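Long-range contacts in solute carrier family 15 member 1 (Mus musculus, PDB 5A9D), which cotransports small peptides with protons in the intestine, the crystallised part being its extracellular domain: residues V5-L10 with M38-D43; N15-H20 with I50-S55; D43-I48 with H63-G68; V109-S114 with K137-N142; T152-S157 with L177-F182. All coordinates share one frame; numbering follows the deposited sequence.

Contact 1 (V5-L10 with M38-D43); sequences VQIKVL and MTFDID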
# COMPACT_ATOMS: atom_id res chain seq x y z
N VAL A 5 -13.29 -9.52 3.78
CA VAL A 5 -12.11 -8.91 4.38
C VAL A 5 -11.29 -10.06 5.00
O VAL A 5 -11.86 -10.91 5.69
CB VAL A 5 -12.56 -7.86 5.43
CG1 VAL A 5 -11.43 -7.46 6.38
CG2 VAL A 5 -13.12 -6.61 4.73
N GLN A 6 -10.00 -10.15 4.66
CA GLN A 6 -9.14 -11.19 5.23
C GLN A 6 -8.21 -10.53 6.24
O GLN A 6 -7.62 -9.48 5.96
CB GLN A 6 -8.36 -11.95 4.15
CG GLN A 6 -9.19 -13.01 3.40
CD GLN A 6 -8.40 -13.70 2.30
OE1 GLN A 6 -7.19 -13.80 2.35
NE2 GLN A 6 -9.06 -14.19 1.25
N ILE A 7 -8.15 -11.11 7.45
CA ILE A 7 -7.34 -10.58 8.54
C ILE A 7 -6.51 -11.70 9.20
O ILE A 7 -7.05 -12.70 9.64
CB ILE A 7 -8.21 -9.86 9.62
CG1 ILE A 7 -9.16 -8.81 8.99
CG2 ILE A 7 -7.31 -9.22 10.73
CD1 ILE A 7 -10.32 -8.29 9.89
N LYS A 8 -5.22 -11.43 9.34
CA LYS A 8 -4.26 -12.29 10.04
C LYS A 8 -3.84 -11.46 11.25
O LYS A 8 -3.71 -10.25 11.14
CB LYS A 8 -3.04 -12.56 9.12
CG LYS A 8 -1.85 -13.24 9.76
CD LYS A 8 -0.63 -12.67 9.10
CE LYS A 8 0.21 -13.70 8.42
NZ LYS A 8 1.13 -13.06 7.47
N VAL A 9 -3.66 -12.08 12.40
CA VAL A 9 -3.22 -11.34 13.59
C VAL A 9 -1.78 -11.73 13.90
O VAL A 9 -1.47 -12.91 13.87
CB VAL A 9 -4.14 -11.58 14.82
CG1 VAL A 9 -3.71 -10.70 16.02
CG2 VAL A 9 -5.61 -11.35 14.46
N LEU A 10 -0.92 -10.75 14.17
CA LEU A 10 0.46 -11.00 14.54
C LEU A 10 0.72 -10.23 15.84
O LEU A 10 0.64 -9.00 15.89
CB LEU A 10 1.44 -10.62 13.39
CG LEU A 10 2.95 -10.49 13.70
CD1 LEU A 10 3.57 -11.81 14.17
CD2 LEU A 10 3.73 -10.02 12.47
N MET A 38 -8.16 -15.00 8.56
CA MET A 38 -9.56 -15.27 8.86
C MET A 38 -10.38 -14.38 7.91
O MET A 38 -9.95 -13.26 7.61
CB MET A 38 -9.86 -14.93 10.31
CG MET A 38 -9.16 -15.89 11.26
SD MET A 38 -9.08 -15.19 12.90
CE MET A 38 -7.74 -14.05 12.71
N THR A 39 -11.50 -14.89 7.39
CA THR A 39 -12.35 -14.20 6.43
C THR A 39 -13.66 -13.71 7.05
O THR A 39 -14.29 -14.46 7.79
CB THR A 39 -12.60 -15.13 5.23
OG1 THR A 39 -11.35 -15.57 4.70
CG2 THR A 39 -13.40 -14.47 4.15
N PHE A 40 -14.09 -12.49 6.73
CA PHE A 40 -15.34 -11.89 7.26
C PHE A 40 -16.06 -11.12 6.20
O PHE A 40 -15.41 -10.57 5.31
CB PHE A 40 -15.00 -10.89 8.39
CG PHE A 40 -14.17 -11.46 9.52
CD1 PHE A 40 -14.78 -12.07 10.61
CD2 PHE A 40 -12.78 -11.37 9.50
CE1 PHE A 40 -14.02 -12.59 11.66
CE2 PHE A 40 -12.01 -11.91 10.55
CZ PHE A 40 -12.64 -12.53 11.62
N ASP A 41 -17.40 -11.00 6.32
CA ASP A 41 -18.20 -10.13 5.46
C ASP A 41 -18.08 -8.77 6.14
O ASP A 41 -18.28 -8.70 7.36
CB ASP A 41 -19.68 -10.57 5.42
CG ASP A 41 -19.92 -11.90 4.75
OD1 ASP A 41 -19.33 -12.14 3.66
OD2 ASP A 41 -20.74 -12.68 5.26
N ILE A 42 -17.70 -7.73 5.36
CA ILE A 42 -17.47 -6.36 5.83
C ILE A 42 -18.63 -5.83 6.72
O ILE A 42 -18.36 -5.22 7.75
CB ILE A 42 -17.09 -5.37 4.67
CG1 ILE A 42 -16.60 -4.00 5.20
CG2 ILE A 42 -18.21 -5.16 3.63
CD1 ILE A 42 -15.26 -3.94 5.73
N ASP A 43 -19.89 -6.10 6.32
CA ASP A 43 -21.09 -5.66 7.04
C ASP A 43 -21.24 -6.33 8.40
O ASP A 43 -21.90 -5.78 9.28
CB ASP A 43 -22.37 -5.91 6.19
CG ASP A 43 -22.86 -7.35 6.19
OD1 ASP A 43 -22.20 -8.20 5.55
OD2 ASP A 43 -23.89 -7.63 6.86
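Strands 5-10 and 38-41 run antiparallel at the edge of a four-stranded sheet, and the packing differs between its two faces. On the face carrying V5, I7, M38 and F40 the side chains interlock. CD1 of I7 meets the F40 ring obliquely, the two side chains crossing at about a right angle, 4.0 Å from CD2. The M38 chain bends at chi3 (-78°), so that CE lies 3.9 Å from CG2 of V9 and also near the I7 carbonyl. Beyond the strand end, I42 crosses V5 obliquely, its CD1 3.6 Å from V5 CG2. F21 of strand 17-21 covers this side and stacks on F40. The other face is looser and open, T39 being exposed to solvent: Q6 CG lies 3.6 Å from T39 OG1, side by side, while Q6 OE1 turns to R70. Four backbone bonds join the V5-F40 and I7-M38 pairs, V5 N to F40 O (2.8 Å) being nearly straight. Their N-H and C=O groups are thus paired, leaving apolar groups to face inward.

Contact 2 (N15-H20 with I50-S55); sequences NNMTVH and ISSSGS
In S51 the hydroxyl takes the crowded position between backbone N and carbonyl carbon (chi1 65°), while in H20 CG stands anti to the carbonyl carbon, and the two meet as OG at the edge of the imidazole. The NE2 to S51 OG bond is weak, 3.4 Å, with its direction open; ND1 of the same ring is held by S25. CG2 of T18 lies over one face of the ring, offset toward its rim. N15 also places CG in the crowded position (chi1 70°), which brings OD1 to 3.3 Å from OG of S52, a weak bond donated by the serine. An alanine in place of N15 would remove this acceptor and would probably leave the serine hydroxyl less firmly oriented.

Strands 17-20 and 50-52 form the central antiparallel pair of a four-stranded sheet in an immunoglobulin-like domain. T18 and S51 make the hydrogen-bonded pair; T18 N reaches S51 O at 2.9 Å and 173°, although it approaches from above the carbonyl plane. The opposite face is largely apolar, apart from the S52 hydroxyl: M17, bent at chi3, sets CE 3.5 Å from CG2 of I50, and V19 lies alongside I50, with V75 of strand 69-76 packing against all three. Past the strand end S53 N bonds N16 O at 3.2 Å, and a water accepts from N16 N and reaches S53 OG.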
# COMPACT_ATOMS: atom_id res chain seq x y z
N ASN A 15 3.43 -10.41 25.71
CA ASN A 15 2.46 -11.18 26.48
C ASN A 15 1.34 -11.76 25.59
O ASN A 15 1.29 -11.48 24.39
CB ASN A 15 1.89 -10.32 27.66
CG ASN A 15 0.96 -9.17 27.28
OD1 ASN A 15 0.76 -8.81 26.10
ND2 ASN A 15 0.39 -8.52 28.28
N ASN A 16 0.44 -12.54 26.19
CA ASN A 16 -0.72 -13.09 25.51
C ASN A 16 -1.71 -11.97 25.19
O ASN A 16 -1.97 -11.15 26.04
CB ASN A 16 -1.43 -14.12 26.40
CG ASN A 16 -0.70 -15.43 26.55
OD1 ASN A 16 0.26 -15.75 25.84
ND2 ASN A 16 -1.13 -16.20 27.52
N MET A 17 -2.24 -11.95 23.96
CA MET A 17 -3.22 -10.95 23.58
C MET A 17 -4.36 -11.62 22.89
O MET A 17 -4.17 -12.65 22.24
CB MET A 17 -2.60 -9.87 22.69
CG MET A 17 -1.70 -8.95 23.47
SD MET A 17 -1.10 -7.60 22.47
CE MET A 17 -2.58 -6.56 22.48
N THR A 18 -5.54 -11.03 23.02
CA THR A 18 -6.76 -11.55 22.44
C THR A 18 -7.40 -10.51 21.50
O THR A 18 -7.52 -9.33 21.85
CB THR A 18 -7.76 -11.95 23.55
OG1 THR A 18 -7.16 -12.89 24.44
CG2 THR A 18 -9.04 -12.52 23.00
N VAL A 19 -7.84 -10.97 20.33
CA VAL A 19 -8.59 -10.17 19.37
C VAL A 19 -9.97 -10.79 19.31
O VAL A 19 -10.10 -11.98 18.98
CB VAL A 19 -7.92 -10.12 17.98
CG1 VAL A 19 -8.76 -9.27 17.03
CG2 VAL A 19 -6.51 -9.54 18.09
N HIS A 20 -10.98 -10.00 19.65
CA HIS A 20 -12.37 -10.44 19.67
C HIS A 20 -13.04 -9.96 18.40
O HIS A 20 -13.25 -8.76 18.22
CB HIS A 20 -13.13 -9.91 20.91
CG HIS A 20 -12.49 -10.24 22.22
ND1 HIS A 20 -12.89 -11.34 22.96
CD2 HIS A 20 -11.52 -9.58 22.90
CE1 HIS A 20 -12.16 -11.31 24.06
NE2 HIS A 20 -11.32 -10.27 24.07
N ILE A 50 -9.59 -5.61 21.30
CA ILE A 50 -8.29 -6.18 21.60
C ILE A 50 -8.03 -6.01 23.07
O ILE A 50 -8.25 -4.93 23.63
CB ILE A 50 -7.18 -5.51 20.74
CG1 ILE A 50 -7.43 -5.70 19.23
CG2 ILE A 50 -5.79 -5.98 21.14
CD1 ILE A 50 -6.65 -4.74 18.37
N SER A 51 -7.58 -7.09 23.71
CA SER A 51 -7.26 -7.09 25.13
C SER A 51 -5.94 -7.81 25.39
O SER A 51 -5.45 -8.55 24.53
CB SER A 51 -8.40 -7.70 25.94
OG SER A 51 -8.61 -9.08 25.67
N SER A 52 -5.37 -7.60 26.59
CA SER A 52 -4.13 -8.22 27.06
C SER A 52 -4.40 -8.94 28.36
O SER A 52 -5.20 -8.48 29.17
CB SER A 52 -3.06 -7.16 27.31
OG SER A 52 -2.10 -7.14 26.26
N SER A 53 -3.67 -10.05 28.57
CA SER A 53 -3.74 -10.82 29.80
C SER A 53 -3.32 -9.93 31.00
O SER A 53 -2.35 -9.17 30.88
CB SER A 53 -2.86 -12.06 29.70
OG SER A 53 -1.59 -11.75 29.14
N GLY A 54 -4.09 -10.00 32.08
CA GLY A 54 -3.85 -9.21 33.29
C GLY A 54 -4.34 -7.78 33.21
O GLY A 54 -5.07 -7.32 34.10
N SER A 55 -3.93 -7.05 32.13
CA SER A 55 -4.29 -5.66 31.85
C SER A 55 -5.79 -5.50 31.55
O SER A 55 -6.26 -6.04 30.54
CB SER A 55 -3.43 -5.11 30.71
OG SER A 55 -3.72 -3.75 30.46
O HOH W 1 1.24 -13.38 28.90

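Contact 3 (D43-I48 with H63-G68); sequences DKLTSI and HDFEQG
F65 meets I48 tip to tip: CD1 of the isoleucine comes within 3.5 Å of CE2, approaching the ring obliquely. On the same ring CD2 of L45 lies 4.2 Å from CD2 of F65, the two side chains crossing at about a right angle. The L45 backbone forms an inverse gamma turn. The polar half of the contact belongs to H63, whose imidazole reaches across to the main chain of 45-47. NE2 donates to T46 O at 2.8 Å, a bent bond (140°) that enters well above the carbonyl plane, and CE1 sits 3.1 Å from L45 O. The bond implies a proton on NE2, and would probably favour that form of the ring. Both segments are connections of the same domain, one leading into strand 49-52 and the other into strand 69-76; F65 meets H71 edge-to-face and rests on V5 and I7 of strand 4-11, while I48 packs on V19 and F21 of strand 17-21.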
# COMPACT_ATOMS: atom_id res chain seq x y z
N ASP A 43 -19.89 -6.10 6.32
CA ASP A 43 -21.09 -5.66 7.04
C ASP A 43 -21.24 -6.33 8.40
O ASP A 43 -21.90 -5.78 9.28
CB ASP A 43 -22.37 -5.91 6.19
CG ASP A 43 -22.86 -7.35 6.19
OD1 ASP A 43 -22.20 -8.20 5.55
OD2 ASP A 43 -23.89 -7.63 6.86
N LYS A 44 -20.64 -7.54 8.56
CA LYS A 44 -20.68 -8.35 9.79
C LYS A 44 -19.50 -8.05 10.69
O LYS A 44 -19.46 -8.54 11.81
CB LYS A 44 -20.78 -9.85 9.46
CG LYS A 44 -22.13 -10.25 8.87
CD LYS A 44 -22.15 -11.71 8.44
CE LYS A 44 -23.48 -12.10 7.85
NZ LYS A 44 -23.49 -13.50 7.36
N LEU A 45 -18.54 -7.23 10.23
CA LEU A 45 -17.36 -6.82 10.99
C LEU A 45 -17.73 -5.53 11.69
O LEU A 45 -17.20 -4.47 11.39
CB LEU A 45 -16.16 -6.65 10.01
CG LEU A 45 -14.74 -6.87 10.52
CD1 LEU A 45 -14.56 -8.23 11.24
CD2 LEU A 45 -13.75 -6.76 9.39
N THR A 46 -18.70 -5.65 12.62
CA THR A 46 -19.34 -4.59 13.41
C THR A 46 -18.34 -3.83 14.29
O THR A 46 -18.34 -2.60 14.30
CB THR A 46 -20.52 -5.18 14.21
OG1 THR A 46 -21.41 -5.82 13.29
CG2 THR A 46 -21.29 -4.14 15.01
N SER A 47 -17.51 -4.58 15.03
CA SER A 47 -16.46 -4.06 15.90
C SER A 47 -15.41 -5.13 16.16
O SER A 47 -15.69 -6.32 16.01
CB SER A 47 -17.02 -3.51 17.21
OG SER A 47 -17.35 -4.54 18.12
N ILE A 48 -14.19 -4.71 16.51
CA ILE A 48 -13.09 -5.59 16.84
C ILE A 48 -12.47 -5.04 18.11
O ILE A 48 -12.08 -3.87 18.13
CB ILE A 48 -12.05 -5.74 15.68
CG1 ILE A 48 -12.71 -6.33 14.41
CG2 ILE A 48 -10.87 -6.63 16.12
CD1 ILE A 48 -11.85 -6.21 13.12
N HIS A 63 -12.23 1.12 12.22
CA HIS A 63 -12.64 0.36 11.03
C HIS A 63 -11.97 0.82 9.72
O HIS A 63 -12.57 1.48 8.85
CB HIS A 63 -14.17 0.28 10.91
CG HIS A 63 -14.75 -0.77 11.80
ND1 HIS A 63 -14.28 -2.08 11.78
CD2 HIS A 63 -15.71 -0.66 12.75
CE1 HIS A 63 -14.98 -2.72 12.70
NE2 HIS A 63 -15.85 -1.91 13.31
N ASP A 64 -10.73 0.40 9.59
CA ASP A 64 -9.91 0.63 8.43
C ASP A 64 -9.60 -0.73 7.78
O ASP A 64 -8.45 -1.18 7.76
CB ASP A 64 -8.67 1.51 8.76
CG ASP A 64 -7.48 0.86 9.43
OD1 ASP A 64 -7.50 0.72 10.67
OD2 ASP A 64 -6.47 0.61 8.73
N PHE A 65 -10.68 -1.40 7.30
CA PHE A 65 -10.55 -2.64 6.55
C PHE A 65 -11.22 -2.49 5.21
O PHE A 65 -12.35 -2.03 5.15
CB PHE A 65 -11.11 -3.84 7.31
CG PHE A 65 -10.38 -4.12 8.59
CD1 PHE A 65 -9.18 -4.82 8.60
CD2 PHE A 65 -10.91 -3.70 9.81
CE1 PHE A 65 -8.51 -5.08 9.79
CE2 PHE A 65 -10.23 -3.94 11.00
CZ PHE A 65 -9.05 -4.65 10.99
N GLU A 66 -10.52 -2.83 4.14
CA GLU A 66 -11.07 -2.74 2.79
C GLU A 66 -11.56 -4.09 2.32
O GLU A 66 -10.84 -5.09 2.44
CB GLU A 66 -10.03 -2.20 1.80
CG GLU A 66 -9.60 -0.78 2.04
CD GLU A 66 -8.92 -0.18 0.82
OE1 GLU A 66 -7.71 -0.43 0.62
OE2 GLU A 66 -9.65 0.46 0.01
N GLN A 67 -12.76 -4.13 1.75
CA GLN A 67 -13.26 -5.41 1.21
C GLN A 67 -12.44 -5.81 -0.03
O GLN A 67 -11.91 -4.95 -0.74
CB GLN A 67 -14.78 -5.38 0.93
CG GLN A 67 -15.26 -4.14 0.18
CD GLN A 67 -16.73 -3.92 0.40
OE1 GLN A 67 -17.56 -4.72 -0.02
NE2 GLN A 67 -17.08 -2.81 1.01
N GLY A 68 -12.26 -7.12 -0.19
CA GLY A 68 -11.46 -7.69 -1.26
C GLY A 68 -9.98 -7.69 -0.97
O GLY A 68 -9.18 -8.08 -1.83

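Contact 4 (V109-S114 with K137-N142); sequences VTIKMS and KQYTIN
The Y139 ring is met obliquely by two side chains of the opposite strand and has the carbonyl oxygen of K137 at its edge, in plane. CE of M113 approaches CD1 of the ring to 3.3 Å, and CG2 of I111 lies 3.9 Å from CD2. The tyrosine reaches this position with CG in the crowded place between backbone N and carbonyl carbon (chi1 66°); M113 holds CG anti to its own backbone N (chi1 178°) and bends at chi3. F101 meets the tyrosine ring with the planes at about 55°. Next along, I111 and I141 lie side by side, pointing the same way.

These residues line the inner face of an antiparallel strand pair, 109-113 with 138-142, in the second of two sandwich-like halves of the chain, consistent with its immunoglobulin-like fold; strands 116-121 and 153-155 flank the pair. T110-N142 and K112-T140 are the hydrogen-bonded pairs, T140 N reaching K112 O at 2.9 Å.

The outer face is polar. A water there donates to T110 O at 3.0 Å, accepts from N142 ND2 at 2.8 Å and also bonds OG1 of T140, tying both strands together; CB of K112 lies beside the same hydroxyl. Where the strands part, a second water accepts from S114 N and donates to Q138 O at 2.7 Å.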
# COMPACT_ATOMS: atom_id res chain seq x y z
N VAL A 109 -16.00 9.37 -2.29
CA VAL A 109 -16.76 8.72 -3.34
C VAL A 109 -16.72 7.21 -3.15
O VAL A 109 -15.72 6.68 -2.68
CB VAL A 109 -16.31 9.12 -4.78
CG1 VAL A 109 -16.58 10.58 -5.07
CG2 VAL A 109 -14.86 8.75 -5.06
N THR A 110 -17.78 6.52 -3.54
CA THR A 110 -17.85 5.07 -3.50
C THR A 110 -18.13 4.60 -4.91
O THR A 110 -19.01 5.13 -5.58
CB THR A 110 -18.84 4.58 -2.43
OG1 THR A 110 -18.26 4.84 -1.16
CG2 THR A 110 -19.13 3.06 -2.54
N ILE A 111 -17.35 3.63 -5.36
CA ILE A 111 -17.49 3.08 -6.69
C ILE A 111 -17.82 1.64 -6.55
O ILE A 111 -17.16 0.94 -5.78
CB ILE A 111 -16.22 3.26 -7.59
CG1 ILE A 111 -15.78 4.72 -7.62
CG2 ILE A 111 -16.47 2.71 -9.01
CD1 ILE A 111 -14.62 5.04 -6.64
N LYS A 112 -18.83 1.17 -7.32
CA LYS A 112 -19.23 -0.23 -7.33
C LYS A 112 -19.11 -0.67 -8.79
O LYS A 112 -19.67 -0.02 -9.67
CB LYS A 112 -20.67 -0.45 -6.80
CG LYS A 112 -20.85 -0.04 -5.34
CD LYS A 112 -21.89 -0.89 -4.65
CE LYS A 112 -22.22 -0.40 -3.26
NZ LYS A 112 -23.40 -1.12 -2.69
N MET A 113 -18.32 -1.71 -9.04
CA MET A 113 -18.10 -2.22 -10.40
C MET A 113 -18.02 -3.72 -10.37
O MET A 113 -17.16 -4.26 -9.68
CB MET A 113 -16.83 -1.63 -11.03
CG MET A 113 -16.54 -2.17 -12.45
SD MET A 113 -14.95 -1.63 -13.14
CE MET A 113 -15.43 -0.26 -14.01
N SER A 114 -18.88 -4.39 -11.17
CA SER A 114 -18.94 -5.85 -11.35
C SER A 114 -18.74 -6.61 -10.04
O SER A 114 -17.85 -7.46 -9.97
CB SER A 114 -17.92 -6.32 -12.39
OG SER A 114 -17.86 -5.50 -13.55
N LYS A 137 -17.37 -2.53 -18.87
CA LYS A 137 -17.93 -2.84 -17.55
C LYS A 137 -18.81 -1.68 -17.13
O LYS A 137 -18.41 -0.51 -17.27
CB LYS A 137 -16.82 -3.02 -16.46
CG LYS A 137 -15.79 -4.13 -16.71
CD LYS A 137 -16.41 -5.51 -16.66
CE LYS A 137 -15.77 -6.39 -17.70
NZ LYS A 137 -16.46 -7.68 -17.84
N GLN A 138 -19.98 -1.99 -16.57
CA GLN A 138 -20.87 -0.97 -16.03
C GLN A 138 -20.40 -0.68 -14.60
O GLN A 138 -19.95 -1.58 -13.90
CB GLN A 138 -22.32 -1.45 -16.01
CG GLN A 138 -23.00 -1.43 -17.36
CD GLN A 138 -24.38 -0.85 -17.23
OE1 GLN A 138 -25.34 -1.57 -16.92
NE2 GLN A 138 -24.48 0.47 -17.39
N TYR A 139 -20.51 0.57 -14.15
CA TYR A 139 -20.17 0.92 -12.77
C TYR A 139 -20.97 2.10 -12.26
O TYR A 139 -21.55 2.86 -13.04
CB TYR A 139 -18.65 1.11 -12.56
CG TYR A 139 -18.03 2.29 -13.27
CD1 TYR A 139 -17.61 2.19 -14.60
CD2 TYR A 139 -17.77 3.47 -12.59
CE1 TYR A 139 -16.97 3.25 -15.23
CE2 TYR A 139 -17.16 4.54 -13.22
CZ TYR A 139 -16.75 4.43 -14.53
OH TYR A 139 -16.11 5.49 -15.10
N THR A 140 -21.04 2.23 -10.93
CA THR A 140 -21.77 3.34 -10.36
C THR A 140 -20.88 4.14 -9.49
O THR A 140 -19.99 3.59 -8.87
CB THR A 140 -23.02 2.89 -9.55
OG1 THR A 140 -22.59 2.28 -8.34
CG2 THR A 140 -23.96 1.99 -10.34
N ILE A 141 -21.20 5.42 -9.36
CA ILE A 141 -20.48 6.32 -8.48
C ILE A 141 -21.51 7.02 -7.62
O ILE A 141 -22.42 7.65 -8.14
CB ILE A 141 -19.58 7.33 -9.24
CG1 ILE A 141 -18.43 6.64 -9.99
CG2 ILE A 141 -19.02 8.39 -8.25
CD1 ILE A 141 -17.83 7.51 -11.11
N ASN A 142 -21.36 6.90 -6.30
CA ASN A 142 -22.25 7.55 -5.34
C ASN A 142 -21.44 8.45 -4.42
O ASN A 142 -20.37 8.06 -3.93
CB ASN A 142 -23.12 6.53 -4.60
CG ASN A 142 -24.20 5.95 -5.49
OD1 ASN A 142 -25.31 6.47 -5.58
ND2 ASN A 142 -23.88 4.89 -6.24
O HOH W 2 -21.45 3.44 -6.03
O HOH W 3 -21.22 -3.57 -12.57

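Contact 5 (T152-S157 with L177-F182); sequences TDFKSS and LEVKEF
E181 leaves its strand with CG anti to the carbonyl carbon (chi1 -54°) and runs extended, chi2 -179°, so that CB and CG serve as a spacer and the carboxylate at the tip does the touching. OE1 accepts from S157 OG at 2.8 Å through its syn lone pair, and OE2 takes a weak, bent bond from S157 N at 3.3 Å. A water 2.9 Å from OE2 lies equally near K155 O. Further along, the F154 ring has CG2 of V179 over one face, offset toward its rim at 4.2 Å from CD2, and CB of L177 3.7 Å from CZ. An alanine at E181 would remove both oxygens that S157 uses and would probably leave S157 less firmly tied to strand 177-182. Axes 9.0 Å apart rule out pairing, so mainly side chains bridge the sheets, with one weak main-chain bond and a water. Two donors from one serine would help stabilise a negative charge on the carboxylate, while the aromatic end is mainly apolar, with L177 O at the ring edge.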
# COMPACT_ATOMS: atom_id res chain seq x y z
N THR A 152 -25.60 8.56 -12.02
CA THR A 152 -24.66 7.77 -11.20
C THR A 152 -24.16 6.51 -11.92
O THR A 152 -23.33 5.79 -11.38
CB THR A 152 -25.27 7.40 -9.83
OG1 THR A 152 -26.46 6.63 -10.01
CG2 THR A 152 -25.55 8.61 -8.95
N ASP A 153 -24.68 6.25 -13.13
CA ASP A 153 -24.33 5.06 -13.91
C ASP A 153 -23.34 5.39 -14.99
O ASP A 153 -23.51 6.37 -15.70
CB ASP A 153 -25.58 4.41 -14.52
CG ASP A 153 -26.62 4.02 -13.47
OD1 ASP A 153 -26.27 3.27 -12.54
OD2 ASP A 153 -27.79 4.46 -13.60
N PHE A 154 -22.27 4.60 -15.08
CA PHE A 154 -21.20 4.84 -16.03
C PHE A 154 -20.78 3.54 -16.66
O PHE A 154 -21.17 2.48 -16.19
CB PHE A 154 -19.99 5.51 -15.33
CG PHE A 154 -20.29 6.85 -14.71
CD1 PHE A 154 -20.77 6.94 -13.41
CD2 PHE A 154 -20.13 8.02 -15.45
CE1 PHE A 154 -21.09 8.18 -12.86
CE2 PHE A 154 -20.45 9.26 -14.89
CZ PHE A 154 -20.91 9.33 -13.59
N LYS A 155 -19.98 3.63 -17.72
CA LYS A 155 -19.47 2.47 -18.43
C LYS A 155 -17.99 2.67 -18.70
O LYS A 155 -17.58 3.75 -19.14
CB LYS A 155 -20.23 2.25 -19.76
CG LYS A 155 -21.57 1.54 -19.60
CD LYS A 155 -22.23 1.22 -20.95
CE LYS A 155 -23.06 2.35 -21.51
NZ LYS A 155 -23.61 2.01 -22.86
N SER A 156 -17.20 1.63 -18.47
CA SER A 156 -15.77 1.66 -18.77
C SER A 156 -15.63 1.50 -20.27
O SER A 156 -16.59 1.06 -20.93
CB SER A 156 -15.05 0.54 -18.05
OG SER A 156 -15.16 -0.70 -18.74
N SER A 157 -14.46 1.82 -20.84
CA SER A 157 -14.26 1.57 -22.25
C SER A 157 -14.02 0.05 -22.46
O SER A 157 -14.03 -0.73 -21.49
CB SER A 157 -13.10 2.40 -22.79
OG SER A 157 -11.88 2.02 -22.18
N LEU A 177 -21.26 14.51 -12.48
CA LEU A 177 -20.03 13.73 -12.54
C LEU A 177 -19.60 13.37 -13.92
O LEU A 177 -20.43 13.13 -14.79
CB LEU A 177 -20.12 12.44 -11.70
CG LEU A 177 -20.20 12.59 -10.21
CD1 LEU A 177 -20.19 11.28 -9.57
CD2 LEU A 177 -19.06 13.41 -9.67
N GLU A 178 -18.29 13.25 -14.08
CA GLU A 178 -17.61 12.92 -15.33
C GLU A 178 -16.39 12.08 -14.93
O GLU A 178 -15.78 12.32 -13.88
CB GLU A 178 -17.15 14.24 -15.96
CG GLU A 178 -16.55 14.15 -17.32
CD GLU A 178 -16.50 15.52 -17.96
OE1 GLU A 178 -15.56 16.28 -17.65
OE2 GLU A 178 -17.43 15.85 -18.73
N VAL A 179 -16.00 11.13 -15.78
CA VAL A 179 -14.84 10.28 -15.55
C VAL A 179 -13.88 10.34 -16.75
O VAL A 179 -14.29 10.10 -17.88
CB VAL A 179 -15.26 8.82 -15.20
CG1 VAL A 179 -14.04 7.97 -14.86
CG2 VAL A 179 -16.26 8.79 -14.04
N LYS A 180 -12.59 10.63 -16.49
CA LYS A 180 -11.55 10.61 -17.52
C LYS A 180 -10.68 9.36 -17.31
O LYS A 180 -10.20 9.12 -16.21
CB LYS A 180 -10.71 11.90 -17.51
CG LYS A 180 -9.76 11.96 -18.72
CD LYS A 180 -9.39 13.38 -19.13
CE LYS A 180 -8.41 13.40 -20.27
NZ LYS A 180 -7.97 14.78 -20.57
N GLU A 181 -10.49 8.58 -18.35
CA GLU A 181 -9.71 7.33 -18.27
C GLU A 181 -8.27 7.54 -18.71
O GLU A 181 -8.01 8.15 -19.74
CB GLU A 181 -10.33 6.24 -19.17
CG GLU A 181 -11.80 6.00 -18.90
CD GLU A 181 -12.43 4.93 -19.75
OE1 GLU A 181 -11.68 4.17 -20.41
OE2 GLU A 181 -13.68 4.86 -19.78
N PHE A 182 -7.33 6.95 -17.98
CA PHE A 182 -5.91 7.03 -18.32
C PHE A 182 -5.37 5.62 -18.33
O PHE A 182 -5.67 4.85 -17.42
CB PHE A 182 -5.15 7.88 -17.27
CG PHE A 182 -5.55 9.33 -17.27
CD1 PHE A 182 -4.92 10.24 -18.11
CD2 PHE A 182 -6.55 9.79 -16.42
CE1 PHE A 182 -5.31 11.59 -18.11
CE2 PHE A 182 -6.94 11.14 -16.45
CZ PHE A 182 -6.32 12.03 -17.29
O HOH W 4 -15.64 5.36 -17.76

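How the contacts relate
Contacts 1, 2 and 3 belong to one sandwich and contacts 4 and 5 to another, contacts 2 and 5 being farthest apart (centres about 47 Å). Contacts 1, 2 and 4 are antiparallel strand pairs rich in backbone bonds; contact 3 joins two loops and contact 5 two facing sheets, so both depend on side chains. V9 packs on V19 between contacts 1 and 2, and I7 on F65 between contacts 1 and 3. Contacts 4 and 5 adjoin through strands 138-142 and 153-155. All five are partly buried, contact 3 lying nearest the chain's centre (about 9 Å between centres) and contact 2 farthest (about 26 Å); waters bridge the segments within contacts 2, 4 and 5. Contacts 1 and 5 reach the second subunit.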